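Local structure of subclass B3 metallo-beta-lactamase (7LUU) at residues K53-P58 / P123-A128. The protein probably hydrolyses beta-lactam antibiotics at a site with two zinc ions, as a subclass B3 metallo-beta-lactamase. Residues are numbered along the deposited sequence; the frame is centred on the assembly and turned at random.
Sequences KEWLAP and PHYDHA. With ZN (zinc ion), chain C; ZN (zinc ion), chain B; SO4 (sulfate ion), chain D.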
ATOM      1  N   LYS A  53      -3.220   5.242 -17.757  1.00 21.97           N
ATOM      2  CA  LYS A  53      -2.940   4.344 -18.881  1.00 22.91           C
ATOM      3  C   LYS A  53      -1.762   3.426 -18.576  1.00 29.74           C
ATOM      4  O   LYS A  53      -1.757   2.260 -18.997  1.00 29.09           O
ATOM      5  CB  LYS A  53      -2.677   5.156 -20.156  1.00 26.09           C
ATOM      6  CG  LYS A  53      -3.886   5.932 -20.582  1.00 28.31           C
ATOM      7  CD  LYS A  53      -3.556   6.933 -21.706  1.00 30.63           C
ATOM      8  CE  LYS A  53      -4.802   7.677 -22.137  1.00 35.38           C
ATOM      9  NZ  LYS A  53      -4.403   8.714 -23.165  1.00 43.44           N
ATOM     10  N   GLU A  54      -0.752   3.935 -17.869  1.00 23.95           N
ATOM     11  CA  GLU A  54       0.368   3.129 -17.416  1.00 23.50           C
ATOM     12  C   GLU A  54       0.073   2.417 -16.097  1.00 21.66           C
ATOM     13  O   GLU A  54       0.345   1.207 -15.962  1.00 25.11           O
ATOM     14  CB  GLU A  54       1.622   3.984 -17.223  1.00 29.69           C
ATOM     15  CG  GLU A  54       2.075   4.705 -18.467  1.00 44.04           C
ATOM     16  CD  GLU A  54       3.557   4.577 -18.686  1.00 66.25           C
ATOM     17  OE1 GLU A  54       3.915   4.060 -19.768  1.00 74.47           O
ATOM     18  OE2 GLU A  54       4.357   4.973 -17.783  1.00 72.05           O
ATOM     19  N   TRP A  55      -0.385   3.167 -15.088  1.00 20.94           N
ATOM     20  CA  TRP A  55      -0.602   2.577 -13.772  1.00 17.98           C
ATOM     21  C   TRP A  55      -1.557   1.398 -13.843  1.00 19.67           C
ATOM     22  O   TRP A  55      -1.363   0.405 -13.142  1.00 19.48           O
ATOM     23  CB  TRP A  55      -1.223   3.594 -12.802  1.00 18.26           C
ATOM     24  CG  TRP A  55      -0.276   4.523 -12.150  1.00 22.64           C
ATOM     25  CD1 TRP A  55       1.044   4.315 -11.859  1.00 25.34           C
ATOM     26  CD2 TRP A  55      -0.615   5.812 -11.621  1.00 23.36           C
ATOM     27  NE1 TRP A  55       1.557   5.429 -11.184  1.00 27.25           N
ATOM     28  CE2 TRP A  55       0.548   6.355 -11.039  1.00 28.00           C
ATOM     29  CE3 TRP A  55      -1.801   6.573 -11.604  1.00 23.95           C
ATOM     30  CZ2 TRP A  55       0.548   7.627 -10.428  1.00 27.15           C
ATOM     31  CZ3 TRP A  55      -1.789   7.855 -11.023  1.00 22.49           C
ATOM     32  CH2 TRP A  55      -0.621   8.345 -10.433  1.00 25.88           C
ATOM     33  N   LEU A  56      -2.639   1.529 -14.620  1.00 18.70           N
ATOM     34  CA  LEU A  56      -3.688   0.524 -14.603  1.00 16.63           C
ATOM     35  C   LEU A  56      -3.587  -0.419 -15.810  1.00 18.16           C
ATOM     36  O   LEU A  56      -4.528  -1.133 -16.117  1.00 20.20           O
ATOM     37  CB  LEU A  56      -5.069   1.208 -14.593  1.00 15.91           C
ATOM     38  CG  LEU A  56      -5.280   2.080 -13.369  1.00 17.66           C
ATOM     39  CD1 LEU A  56      -6.745   2.622 -13.375  1.00 16.56           C
ATOM     40  CD2 LEU A  56      -5.065   1.302 -12.080  1.00 14.53           C
ATOM     41  N   ALA A  57      -2.423  -0.472 -16.471  1.00 18.23           N
ATOM     42  CA  ALA A  57      -2.313  -1.443 -17.555  1.00 19.10           C
ATOM     43  C   ALA A  57      -2.619  -2.850 -17.013  1.00 17.93           C
ATOM     44  O   ALA A  57      -2.170  -3.218 -15.919  1.00 17.38           O
ATOM     45  CB  ALA A  57      -0.901  -1.365 -18.154  1.00 20.07           C
ATOM     46  N   PRO A  58      -3.385  -3.645 -17.723  1.00 17.22           N
ATOM     47  CA  PRO A  58      -3.890  -4.878 -17.127  1.00 16.22           C
ATOM     48  C   PRO A  58      -2.841  -5.966 -17.078  1.00 16.88           C
ATOM     49  O   PRO A  58      -2.009  -6.116 -17.999  1.00 21.34           O
ATOM     50  CB  PRO A  58      -5.027  -5.300 -18.066  1.00 20.96           C
ATOM     51  CG  PRO A  58      -4.654  -4.659 -19.423  1.00 23.16           C
ATOM     52  CD  PRO A  58      -4.005  -3.346 -19.044  1.00 21.44           C
ATOM     53  N   PRO A 123      -2.615   6.916   2.397  1.00 13.24           N
ATOM     54  CA  PRO A 123      -3.855   7.605   2.037  1.00 13.00           C
ATOM     55  C   PRO A 123      -3.624   8.590   0.878  1.00 16.90           C
ATOM     56  O   PRO A 123      -3.829   9.800   0.996  1.00 17.89           O
ATOM     57  CB  PRO A 123      -4.234   8.305   3.356  1.00 15.42           C
ATOM     58  CG  PRO A 123      -2.908   8.697   3.899  1.00 13.36           C
ATOM     59  CD  PRO A 123      -1.931   7.570   3.555  1.00 13.36           C
ATOM     60  N   HIS A 124      -3.129   8.062  -0.256  1.00 13.06           N
ATOM     61  CA  HIS A 124      -2.986   8.825  -1.476  1.00 12.34           C
ATOM     62  C   HIS A 124      -3.854   8.159  -2.533  1.00 12.76           C
ATOM     63  O   HIS A 124      -4.135   6.940  -2.446  1.00 14.67           O
ATOM     64  CB  HIS A 124      -1.545   8.809  -1.957  1.00 15.87           C
ATOM     65  CG  HIS A 124      -0.660   9.762  -1.225  1.00 14.53           C
ATOM     66  ND1 HIS A 124       0.699   9.801  -1.438  1.00 16.53           N
ATOM     67  CD2 HIS A 124      -0.944  10.738  -0.319  1.00 18.80           C
ATOM     68  CE1 HIS A 124       1.219  10.783  -0.686  1.00 18.80           C
ATOM     69  NE2 HIS A 124       0.249  11.369  -0.005  1.00 18.12           N
ATOM     70  N   TYR A 125      -4.323   8.962  -3.505  1.00 13.89           N
ATOM     71  CA  TYR A 125      -5.379   8.421  -4.365  1.00 14.23           C
ATOM     72  C   TYR A 125      -4.926   7.285  -5.301  1.00 13.65           C
ATOM     73  O   TYR A 125      -5.796   6.562  -5.813  1.00 14.29           O
ATOM     74  CB  TYR A 125      -6.024   9.593  -5.153  1.00 15.84           C
ATOM     75  CG  TYR A 125      -5.158  10.197  -6.251  1.00 14.63           C
ATOM     76  CD1 TYR A 125      -4.954   9.508  -7.437  1.00 18.55           C
ATOM     77  CD2 TYR A 125      -4.580  11.462  -6.113  1.00 20.54           C
ATOM     78  CE1 TYR A 125      -4.223  10.023  -8.445  1.00 21.67           C
ATOM     79  CE2 TYR A 125      -3.849  12.012  -7.145  1.00 24.82           C
ATOM     80  CZ  TYR A 125      -3.653  11.274  -8.292  1.00 24.50           C
ATOM     81  OH  TYR A 125      -2.914  11.801  -9.336  1.00 31.55           O
ATOM     82  N   ASP A 126      -3.607   7.076  -5.511  1.00 13.47           N
ATOM     83  CA  ASP A 126      -3.200   5.968  -6.372  1.00 13.04           C
ATOM     84  C   ASP A 126      -3.131   4.654  -5.605  1.00 12.34           C
ATOM     85  O   ASP A 126      -2.916   3.610  -6.221  1.00 16.76           O
ATOM     86  CB  ASP A 126      -1.839   6.253  -7.077  1.00 16.82           C
ATOM     87  CG  ASP A 126      -0.701   6.638  -6.092  1.00 17.92           C
ATOM     88  OD1 ASP A 126      -0.947   7.331  -5.074  1.00 16.17           O
ATOM     89  OD2 ASP A 126       0.468   6.282  -6.386  1.00 16.07           O
ATOM     90  N   HIS A 127      -3.350   4.663  -4.270  1.00 12.68           N
ATOM     91  CA  HIS A 127      -3.442   3.425  -3.501  1.00 13.31           C
ATOM     92  C   HIS A 127      -4.725   3.321  -2.737  1.00 14.98           C
ATOM     93  O   HIS A 127      -5.208   2.223  -2.505  1.00 16.09           O
ATOM     94  CB  HIS A 127      -2.244   3.305  -2.497  1.00 14.42           C
ATOM     95  CG  HIS A 127      -0.925   3.582  -3.159  1.00 14.16           C
ATOM     96  ND1 HIS A 127      -0.224   2.587  -3.815  1.00 15.58           N
ATOM     97  CD2 HIS A 127      -0.244   4.726  -3.373  1.00 15.51           C
ATOM     98  CE1 HIS A 127       0.854   3.117  -4.398  1.00 15.22           C
ATOM     99  NE2 HIS A 127       0.864   4.410  -4.135  1.00 13.11           N
ATOM    100  N   ALA A 128      -5.306   4.446  -2.339  1.00 13.38           N
ATOM    101  CA  ALA A 128      -6.562   4.398  -1.614  1.00 13.04           C
ATOM    102  C   ALA A 128      -7.759   4.802  -2.459  1.00 13.76           C
ATOM    103  O   ALA A 128      -8.871   4.756  -1.948  1.00 15.70           O
ATOM    104  CB  ALA A 128      -6.479   5.328  -0.384  1.00 14.61           C
TER
HETATM  105 ZN    ZN C 302       1.980   5.832  -5.020  1.00 16.80          ZN
HETATM  106 ZN    ZN B 301       1.810   8.276  -2.188  1.00 17.46          ZN
HETATM  107  S   SO4 D 303      -1.509  15.178  -8.555  1.00 44.98           S
HETATM  108  O1  SO4 D 303      -1.878  16.591  -8.520  1.00 45.85           O
HETATM  109  O2  SO4 D 303      -0.174  14.993  -9.128  1.00 49.11           O
HETATM  110  O3  SO4 D 303      -1.488  14.714  -7.162  1.00 50.25           O
HETATM  111  O4  SO4 D 303      -2.486  14.422  -9.358  1.00 47.05           O
HETATM  112  O   HOH W   1       1.394   7.759  -4.003  1.00 19.96           O
HETATM  113  O   HOH W   2       3.473   5.772  -3.586  1.00 21.00           O
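Trp-55 lays one face of its six-membered ring against the methylene of Asp-126. Asp-126 CB stands 4.2 Å from the centroid of that Trp-55 ring, 13° off its normal, a CH-pi contact. The indole and carboxylate planes lie 33° apart. Tyr-125 meets the same indole more lightly, with CE1 4.2 Å from Trp-55 CZ3, the side chains crossing at about a right angle. Tyr-125 OH donates a 2.7 Å hydrogen bond to O4 of a sulfate, probably from the crystallisation liquor, which Arg-51 also binds.

The backbone aims Asp-126 CB at the indole. Chi1 of 54° sets CG between backbone N and carbonyl carbon and swings the carboxylate to one zinc and to the bridging water. Asp-126 OD2 binds that zinc at 2.1 Å, with His-127 and His-267. Asp-126 OD1 accepts a 2.6 Å hydrogen bond from the water. Trp-55 packs beside a zinc ligand, against its CB. His-124, Glu-122 and His-200 hold the other zinc. Glu-122, His-124, Asp-126 and His-127 form the family's HXHXDH zinc motif, with the active-site glutamate replacing the first histidine.

The contact joins the C-terminal end of helix 49-55 to metal-binding segment 123-128, a weakly bonded helical turn from about 125, after strand 115-119.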